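PG_0823 protein (Porphyromonas gingivalis, PDB 2FSW) probably binds DNA as a transcriptional regulator of the HxlR-like winged helix-turn-helix family, and forms a two-chain assembly. Local coordinates at residues 29-34 / 66-71. Residues are numbered along the deposited sequence; the frame is centred on the assembly and turned at random.
Sequences LIIFQI and KGLIKK
Gln33, on helix 27-34, has its NE2 gripped by two acceptors of the second subunit, Ser9 OG and Lys7 O; from the same helix Ile31 and Ile34 reach Leu68 and Ile69. The fold is a winged helix, and here helix 27-34 packs against the point where helix 53-65 gives way to the first strand of the wing hairpin. Gly67, with a positive phi of 74°, closes that helix in a Schellman motif, and the chain then turns into strand 69-74. Leu68 and Ile69 both start out toward helix 27-34, whereas Ile31 sets off to one side and closes on Leu68 only at its tip. With chi2 at 172° its chain is extended, and CD1 meets Leu68 CD1 at 4.1 Å, the two side chains meeting at a slant. One turn on, Ile34 sets out toward the strand and crosses Ile69 at about a right angle. The helical bond from Ile34 N to Ile30 O, 2.9 Å long, holds its backbone in this last turn. All four touching residues are buried; the two segments bury 149 Å² between them, both sides summed, and neighbours add to the packing: Leu60 and Cys64 lie against Ile69, Leu85 against Ile34, and Phe102 of the second subunit against Leu68. With chi1 at 78°, the CG2 branch of Ile69 lies anti to its carbonyl carbon, and CG2 meets Ile34 CD1 at 3.8 Å.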
loop_
_atom_site.group_PDB
_atom_site.type_symbol
_atom_site.label_atom_id
_atom_site.label_comp_id
_atom_site.label_asym_id
_atom_site.label_seq_id
_atom_site.Cartn_x
_atom_site.Cartn_y
_atom_site.Cartn_z
ATOM N N LEU B 29 1.917 -0.063 8.122
ATOM C CA LEU B 29 2.498 0.689 9.243
ATOM C C LEU B 29 2.641 -0.165 10.502
ATOM O O LEU B 29 3.629 -0.064 11.228
ATOM C CB LEU B 29 1.638 1.922 9.578
ATOM C CG LEU B 29 1.996 3.248 8.883
ATOM C CD1 LEU B 29 0.916 4.277 9.165
ATOM C CD2 LEU B 29 3.384 3.773 9.326
ATOM N N ILE B 30 1.636 -0.985 10.772
ATOM C CA ILE B 30 1.704 -1.944 11.865
ATOM C C ILE B 30 2.891 -2.898 11.676
ATOM O O ILE B 30 3.690 -3.091 12.603
ATOM C CB ILE B 30 0.345 -2.689 12.048
ATOM C CG1 ILE B 30 -0.672 -1.719 12.668
ATOM C CG2 ILE B 30 0.528 -3.917 12.920
ATOM C CD1 ILE B 30 -2.142 -2.054 12.450
ATOM N N ILE B 31 3.015 -3.454 10.467
ATOM C CA ILE B 31 4.093 -4.376 10.139
ATOM C C ILE B 31 5.434 -3.648 10.278
ATOM O O ILE B 31 6.365 -4.187 10.878
ATOM C CB ILE B 31 3.900 -5.043 8.726
ATOM C CG1 ILE B 31 2.641 -5.930 8.735
ATOM C CG2 ILE B 31 5.116 -5.879 8.338
ATOM C CD1 ILE B 31 2.223 -6.481 7.375
ATOM N N PHE B 32 5.501 -2.412 9.771
ATOM C CA PHE B 32 6.670 -1.539 9.966
ATOM C C PHE B 32 7.062 -1.410 11.442
ATOM O O PHE B 32 8.231 -1.584 11.801
ATOM C CB PHE B 32 6.440 -0.150 9.330
ATOM C CG PHE B 32 7.599 0.820 9.511
ATOM C CD1 PHE B 32 8.888 0.496 9.058
ATOM C CD2 PHE B 32 7.395 2.067 10.099
ATOM C CE1 PHE B 32 9.956 1.385 9.200
ATOM C CE2 PHE B 32 8.455 2.971 10.249
ATOM C CZ PHE B 32 9.738 2.629 9.806
ATOM N N GLN B 33 6.080 -1.136 12.297
ATOM C CA GLN B 33 6.341 -0.942 13.725
ATOM C C GLN B 33 6.753 -2.221 14.468
ATOM O O GLN B 33 7.722 -2.213 15.236
ATOM C CB GLN B 33 5.183 -0.199 14.423
ATOM C CG GLN B 33 5.206 1.309 14.162
ATOM C CD GLN B 33 6.515 1.969 14.616
ATOM O OE1 GLN B 33 7.199 1.481 15.525
ATOM N NE2 GLN B 33 6.867 3.072 13.979
ATOM N N ILE B 34 6.039 -3.317 14.225
ATOM C CA ILE B 34 6.474 -4.608 14.763
ATOM C C ILE B 34 7.920 -4.909 14.327
ATOM O O ILE B 34 8.792 -5.117 15.179
ATOM C CB ILE B 34 5.523 -5.766 14.383
ATOM C CG1 ILE B 34 4.113 -5.521 14.953
ATOM C CG2 ILE B 34 6.074 -7.090 14.908
ATOM C CD1 ILE B 34 3.021 -6.398 14.296
ATOM N N LYS B 66 -4.234 -13.631 8.337
ATOM C CA LYS B 66 -3.442 -13.771 7.109
ATOM C C LYS B 66 -2.082 -14.443 7.352
ATOM O O LYS B 66 -1.331 -14.713 6.408
ATOM C CB LYS B 66 -3.245 -12.403 6.429
ATOM C CG LYS B 66 -4.537 -11.723 5.973
ATOM C CD LYS B 66 -5.150 -12.440 4.794
ATOM C CE LYS B 66 -6.482 -11.840 4.438
ATOM N NZ LYS B 66 -6.818 -12.093 3.008
ATOM N N GLY B 67 -1.774 -14.713 8.616
ATOM C CA GLY B 67 -0.553 -15.424 8.982
ATOM C C GLY B 67 0.680 -14.554 8.848
ATOM O O GLY B 67 1.787 -15.055 8.629
ATOM N N LEU B 68 0.481 -13.248 9.003
ATOM C CA LEU B 68 1.557 -12.271 8.824
ATOM C C LEU B 68 2.212 -11.889 10.151
ATOM O O LEU B 68 3.398 -11.561 10.196
ATOM C CB LEU B 68 1.024 -11.026 8.103
ATOM C CG LEU B 68 0.704 -11.183 6.607
ATOM C CD1 LEU B 68 0.265 -9.850 6.009
ATOM C CD2 LEU B 68 1.890 -11.730 5.858
ATOM N N ILE B 69 1.429 -11.927 11.221
ATOM C CA ILE B 69 1.928 -11.658 12.562
ATOM C C ILE B 69 1.507 -12.821 13.483
ATOM O O ILE B 69 0.525 -13.515 13.198
ATOM C CB ILE B 69 1.425 -10.281 13.120
ATOM C CG1 ILE B 69 -0.024 -10.371 13.618
ATOM C CG2 ILE B 69 1.582 -9.155 12.068
ATOM C CD1 ILE B 69 -0.608 -9.072 14.104
ATOM N N LYS B 70 2.261 -13.049 14.555
ATOM C CA LYS B 70 1.838 -14.021 15.580
ATOM C C LYS B 70 1.571 -13.379 16.944
ATOM O O LYS B 70 2.194 -12.380 17.304
ATOM C CB LYS B 70 2.787 -15.232 15.674
ATOM C CG LYS B 70 4.280 -14.917 15.813
ATOM C CD LYS B 70 5.109 -16.206 15.958
ATOM C CE LYS B 70 5.873 -16.566 14.682
ATOM N NZ LYS B 70 7.155 -15.812 14.609
ATOM N N LYS B 71 0.633 -13.960 17.685
ATOM C CA LYS B 71 0.160 -13.414 18.963
ATOM C C LYS B 71 0.541 -14.314 20.140
ATOM O O LYS B 71 0.186 -15.492 20.151
ATOM C CB LYS B 71 -1.363 -13.242 18.901
ATOM C CG LYS B 71 -2.029 -12.736 20.166
ATOM C CD LYS B 71 -3.536 -12.599 19.971
ATOM C CE LYS B 71 -4.219 -13.954 19.830
ATOM N NZ LYS B 71 -5.707 -13.855 19.836
#